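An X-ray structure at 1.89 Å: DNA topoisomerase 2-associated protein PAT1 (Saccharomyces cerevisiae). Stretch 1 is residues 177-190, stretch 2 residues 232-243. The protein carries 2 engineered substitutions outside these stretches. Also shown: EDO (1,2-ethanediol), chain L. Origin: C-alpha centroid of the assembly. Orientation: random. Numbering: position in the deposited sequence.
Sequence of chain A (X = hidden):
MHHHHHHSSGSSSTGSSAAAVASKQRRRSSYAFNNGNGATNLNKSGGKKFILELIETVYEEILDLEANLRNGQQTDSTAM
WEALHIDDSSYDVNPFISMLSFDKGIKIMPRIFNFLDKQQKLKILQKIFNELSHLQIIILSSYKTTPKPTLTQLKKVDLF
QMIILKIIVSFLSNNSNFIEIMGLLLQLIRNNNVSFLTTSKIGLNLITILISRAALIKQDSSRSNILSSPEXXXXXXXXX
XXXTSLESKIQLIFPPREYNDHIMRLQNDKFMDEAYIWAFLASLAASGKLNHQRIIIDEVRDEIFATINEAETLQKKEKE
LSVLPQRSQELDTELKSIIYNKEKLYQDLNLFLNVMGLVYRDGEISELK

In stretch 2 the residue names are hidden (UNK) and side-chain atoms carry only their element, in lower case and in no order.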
# COMPACT_ATOMS: atom_id res chain seq x y z
N ASN A 177 17.79 -0.89 -10.47
CA ASN A 177 18.76 0.20 -10.31
C ASN A 177 18.03 1.55 -10.19
O ASN A 177 16.80 1.60 -10.34
CB ASN A 177 19.77 0.21 -11.47
CG ASN A 177 19.17 0.19 -12.85
OD1 ASN A 177 18.44 1.11 -13.27
ND2 ASN A 177 19.51 -0.83 -13.62
N PHE A 178 18.78 2.64 -9.91
CA PHE A 178 18.27 4.00 -9.74
C PHE A 178 17.36 4.45 -10.90
O PHE A 178 16.20 4.79 -10.65
CB PHE A 178 19.42 4.99 -9.51
CG PHE A 178 19.01 6.42 -9.22
CD1 PHE A 178 18.53 6.78 -7.96
CD2 PHE A 178 19.12 7.41 -10.19
CE1 PHE A 178 18.16 8.10 -7.69
CE2 PHE A 178 18.75 8.73 -9.92
CZ PHE A 178 18.27 9.07 -8.67
N ILE A 179 17.87 4.41 -12.15
CA ILE A 179 17.14 4.80 -13.37
C ILE A 179 15.76 4.11 -13.46
O ILE A 179 14.76 4.79 -13.74
CB ILE A 179 18.02 4.57 -14.64
CG1 ILE A 179 19.23 5.54 -14.68
CG2 ILE A 179 17.19 4.66 -15.94
CD1 ILE A 179 20.45 5.06 -15.53
N GLU A 180 15.72 2.79 -13.22
CA GLU A 180 14.51 1.97 -13.30
C GLU A 180 13.44 2.34 -12.25
O GLU A 180 12.28 2.51 -12.63
CB GLU A 180 14.86 0.48 -13.28
CG GLU A 180 15.49 -0.01 -14.58
CD GLU A 180 16.24 -1.32 -14.53
OE1 GLU A 180 16.47 -1.85 -13.42
OE2 GLU A 180 16.65 -1.81 -15.61
N ILE A 181 13.84 2.50 -10.96
CA ILE A 181 12.94 2.91 -9.86
C ILE A 181 12.39 4.32 -10.13
O ILE A 181 11.18 4.53 -10.01
CB ILE A 181 13.61 2.80 -8.46
CG1 ILE A 181 13.99 1.35 -8.14
CG2 ILE A 181 12.69 3.37 -7.34
CD1 ILE A 181 15.28 1.21 -7.37
N MET A 182 13.28 5.26 -10.56
CA MET A 182 12.89 6.64 -10.91
C MET A 182 11.87 6.59 -12.05
O MET A 182 10.84 7.26 -11.95
CB MET A 182 14.11 7.52 -11.27
CG MET A 182 15.04 7.81 -10.08
SD MET A 182 14.24 8.57 -8.64
CE MET A 182 14.50 7.31 -7.44
N GLY A 183 12.11 5.72 -13.03
CA GLY A 183 11.21 5.47 -14.15
C GLY A 183 9.80 5.07 -13.70
O GLY A 183 8.82 5.63 -14.20
N LEU A 184 9.70 4.16 -12.71
CA LEU A 184 8.40 3.68 -12.19
C LEU A 184 7.65 4.77 -11.43
O LEU A 184 6.43 4.87 -11.56
CB LEU A 184 8.56 2.41 -11.33
CG LEU A 184 9.11 1.15 -12.02
CD1 LEU A 184 9.31 0.03 -11.01
CD2 LEU A 184 8.19 0.65 -13.13
N LEU A 185 8.37 5.61 -10.68
CA LEU A 185 7.79 6.73 -9.93
C LEU A 185 7.18 7.76 -10.88
O LEU A 185 6.06 8.23 -10.65
CB LEU A 185 8.86 7.40 -9.06
CG LEU A 185 9.10 6.77 -7.69
CD1 LEU A 185 10.51 7.05 -7.21
CD2 LEU A 185 8.07 7.24 -6.68
N LEU A 186 7.91 8.08 -11.96
CA LEU A 186 7.47 9.01 -13.00
C LEU A 186 6.26 8.45 -13.73
O LEU A 186 5.34 9.21 -14.00
CB LEU A 186 8.61 9.33 -13.99
CG LEU A 186 9.67 10.33 -13.51
CD1 LEU A 186 10.84 10.40 -14.49
CD2 LEU A 186 9.07 11.71 -13.28
N GLN A 187 6.23 7.12 -13.99
CA GLN A 187 5.09 6.44 -14.62
C GLN A 187 3.82 6.64 -13.76
O GLN A 187 2.77 6.96 -14.30
CB GLN A 187 5.35 4.92 -14.79
CG GLN A 187 6.28 4.55 -15.96
CD GLN A 187 5.67 4.72 -17.33
OE1 GLN A 187 4.49 4.44 -17.57
NE2 GLN A 187 6.50 5.13 -18.28
N LEU A 188 3.96 6.52 -12.43
CA LEU A 188 2.87 6.69 -11.47
C LEU A 188 2.33 8.13 -11.45
O LEU A 188 1.13 8.34 -11.61
CB LEU A 188 3.35 6.24 -10.07
CG LEU A 188 2.36 6.40 -8.93
CD1 LEU A 188 2.11 5.09 -8.25
CD2 LEU A 188 2.86 7.43 -7.94
N ILE A 189 3.23 9.12 -11.26
CA ILE A 189 2.90 10.55 -11.13
C ILE A 189 2.32 11.16 -12.43
O ILE A 189 1.38 11.96 -12.35
CB ILE A 189 4.18 11.30 -10.61
CG1 ILE A 189 4.59 10.79 -9.21
CG2 ILE A 189 4.01 12.81 -10.60
CD1 ILE A 189 6.14 10.98 -8.88
N ARG A 190 2.85 10.77 -13.60
CA ARG A 190 2.43 11.32 -14.89
C ARG A 190 1.14 10.74 -15.48
O ARG A 190 0.46 11.44 -16.23
CB ARG A 190 3.56 11.19 -15.93
CG ARG A 190 4.75 12.06 -15.62
CD ARG A 190 5.86 11.83 -16.62
NE ARG A 190 6.93 12.81 -16.44
CZ ARG A 190 8.17 12.66 -16.90
NH1 ARG A 190 8.51 11.57 -17.57
NH2 ARG A 190 9.07 13.61 -16.70
N UNK A 232 21.82 17.66 -4.11
CA UNK A 232 21.00 17.60 -5.31
C UNK A 232 21.10 16.25 -6.00
O UNK A 232 22.20 15.81 -6.37
c UNK A 232 22.74 19.12 -6.48
c UNK A 232 21.23 18.78 -6.31
c UNK A 232 20.39 20.00 -5.90
c UNK A 232 23.16 19.70 -7.84
N UNK A 233 19.96 15.60 -6.17
CA UNK A 233 19.84 14.30 -6.83
C UNK A 233 18.55 14.29 -7.65
O UNK A 233 17.66 15.11 -7.40
c UNK A 233 19.81 13.19 -5.79
o UNK A 233 19.74 11.90 -6.38
N UNK A 234 18.46 13.37 -8.63
CA UNK A 234 17.24 13.18 -9.42
C UNK A 234 16.10 12.77 -8.45
O UNK A 234 14.97 13.22 -8.63
c UNK A 234 16.24 11.80 -11.34
o UNK A 234 18.37 12.86 -11.53
c UNK A 234 17.51 12.21 -10.60
N UNK A 235 16.43 11.97 -7.40
CA UNK A 235 15.46 11.53 -6.38
C UNK A 235 14.85 12.73 -5.65
O UNK A 235 13.62 12.77 -5.52
c UNK A 235 12.77 9.81 -5.16
c UNK A 235 12.13 9.22 -2.45
c UNK A 235 15.21 10.09 -4.22
n UNK A 235 14.60 9.59 -2.11
c UNK A 235 15.65 9.94 -2.93
c UNK A 235 11.16 9.24 -3.42
c UNK A 235 13.45 9.52 -2.84
c UNK A 235 11.46 9.55 -4.76
c UNK A 235 16.06 10.46 -5.42
c UNK A 235 13.79 9.81 -4.19
N UNK A 236 15.67 13.73 -5.27
CA UNK A 236 15.17 14.95 -4.61
C UNK A 236 14.14 15.67 -5.51
O UNK A 236 13.07 16.06 -5.04
c UNK A 236 17.28 15.31 -3.20
n UNK A 236 16.76 14.88 -2.05
c UNK A 236 16.33 15.89 -4.22
o UNK A 236 18.49 15.22 -3.42
N UNK A 237 14.44 15.76 -6.83
CA UNK A 237 13.57 16.35 -7.84
C UNK A 237 12.24 15.55 -8.00
O UNK A 237 11.17 16.15 -8.03
c UNK A 237 15.33 18.77 -8.63
c UNK A 237 14.29 16.48 -9.21
c UNK A 237 15.53 17.38 -9.20
o UNK A 237 14.37 19.46 -9.04
o UNK A 237 16.13 19.17 -7.74
N UNK A 238 12.33 14.21 -8.10
CA UNK A 238 11.18 13.35 -8.31
C UNK A 238 10.30 13.29 -7.04
O UNK A 238 9.07 13.36 -7.17
c UNK A 238 10.38 10.98 -8.89
c UNK A 238 11.59 11.96 -8.89
c UNK A 238 12.17 12.18 -10.32
c UNK A 238 12.72 11.00 -11.00
N UNK A 239 10.92 13.24 -5.84
CA UNK A 239 10.20 13.28 -4.56
C UNK A 239 9.34 14.57 -4.52
O UNK A 239 8.16 14.50 -4.17
c UNK A 239 10.00 12.44 -1.26
c UNK A 239 10.48 13.50 -2.02
c UNK A 239 9.11 13.95 0.39
o UNK A 239 8.43 14.19 1.57
c UNK A 239 11.17 13.26 -3.35
c UNK A 239 10.26 14.80 -1.55
c UNK A 239 9.57 15.03 -0.36
c UNK A 239 9.32 12.66 -0.06
N UNK A 240 9.94 15.72 -4.90
CA UNK A 240 9.25 17.01 -4.91
C UNK A 240 8.07 17.04 -5.88
O UNK A 240 7.06 17.66 -5.55
o UNK A 240 9.36 20.36 -5.54
o UNK A 240 9.38 19.63 -3.45
c UNK A 240 9.64 19.49 -4.68
c UNK A 240 10.22 18.17 -5.15
N UNK A 241 8.19 16.37 -7.05
CA UNK A 241 7.08 16.27 -8.02
C UNK A 241 5.91 15.47 -7.40
O UNK A 241 4.75 15.88 -7.51
c UNK A 241 8.42 16.54 -10.19
c UNK A 241 10.38 16.23 -11.76
c UNK A 241 7.54 15.62 -9.34
c UNK A 241 8.96 15.81 -11.42
n UNK A 241 10.47 17.63 -12.24
N UNK A 242 6.23 14.36 -6.70
CA UNK A 242 5.26 13.54 -5.98
C UNK A 242 4.62 14.36 -4.85
O UNK A 242 3.40 14.30 -4.67
c UNK A 242 5.86 10.41 -3.74
c UNK A 242 5.04 11.35 -4.59
c UNK A 242 5.95 12.30 -5.38
c UNK A 242 4.13 10.56 -5.53
N UNK A 243 5.45 15.11 -4.10
CA UNK A 243 4.99 15.94 -2.98
C UNK A 243 3.96 16.99 -3.46
O UNK A 243 2.94 17.18 -2.80
c UNK A 243 6.17 16.61 -2.25
c UNK A 243 5.79 17.17 -0.90
c UNK A 243 5.55 16.92 1.50
c UNK A 243 5.92 16.40 0.25
c UNK A 243 4.93 18.99 0.47
c UNK A 243 5.30 18.47 -0.78
c UNK A 243 5.07 18.21 1.60
C1 EDO L . 13.73 17.02 -1.91
O1 EDO L . 12.58 17.32 -2.67
C2 EDO L . 13.33 16.13 -0.71
O2 EDO L . 14.44 15.37 -0.28

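Position 232 carries four side-chain carbons, forked at the first, with one arm two carbons long. That beta-branched pattern is isoleucine, and Ile232 lies out of reach of stretch 1. Position 233 has one carbon followed by one oxygen, and the oxygen lies near the Phe178 ring; the residue is serine. Its OG lies 3.9 Å from Phe178 CZ and accepts a weak hydrogen bond from the backbone N of residue 235 (3.5 Å, 152° at the hydrogen), so Ser233 caps the helix that begins at the next residue.

At position 234 the first carbon bears one oxygen and one carbon, and that first carbon lies against the edge of the Phe178 ring. Valine would have the same shape without oxygen, so the residue is threonine. Thr234 CB is 3.8 Å from Phe178 CE2.

Position 235 shows one carbon leading into fused five- and six-membered rings that hold eight carbons and one nitrogen, and these rings touch Met182 and Leu185. Such a system is found only in tryptophan among the standard residues. Trp235 CZ3 is 3.6 Å from Leu185 CD1, and its CE3 is 3.8 Å from Met182 CE. Both methyls approach the ring obliquely.

Position 236 has two carbons, the second bearing one oxygen and one nitrogen: an amide, hence asparagine. Asn236 does not reach stretch 1; its ND2 donates to O2 of the bound ethanediol (3.0 Å), whose O1 donates to the Asn236 backbone O (2.7 Å). Position 237, with three carbons and two oxygens on the third, is a glutamate; Glu237 is exposed and makes no contact across the pair.

Position 238 repeats the four-carbon fork of 232, and the fork sits as a knob among Met182, Leu185, Leu186 and Ile189; it is isoleucine. Ile238 CD1 lies 3.7 Å from Met182 SD and 4.0 Å from Leu186 CG, while Ile238 CG2 lies 3.9 Å from Leu185 CB.

Position 239 has one carbon and a six-carbon ring bearing an oxygen, so it is tyrosine; the CA-to-CB bond of Tyr239 points away from stretch 1. Position 240 has two carbons, the second carrying two oxygens, which gives aspartate, and Asp240 is also out of reach. Position 241 has four carbons in a row ending in nitrogen, which is lysine. The CA-to-CB bond of Lys241 points toward stretch 1, but its end leads away.

Position 242 has four carbons forked at the second, and the fork meets Leu188 and Ile189; this is the leucine pattern. Leu242 CD1 is 3.7 Å from Ile189 CG1 and 4.1 Å from Leu188 CD2. Position 243, one carbon and an unsubstituted six-carbon ring, is phenylalanine; Phe243 makes no contact here.

The helices run nearly parallel, at 22°, with axes 10.4 Å apart at closest approach. Contacts recur at Trp235, Ile238 and Leu242, steps of three and four residues that keep one helical face against stretch 1. No hydrogen bond crosses the interface; apolar packing, centred on the Ile238 knob, accounts for most of the close contacts within 543 Å² of buried surface.

Stretch 2, residues 232-243: ISTWNEIYDKLF
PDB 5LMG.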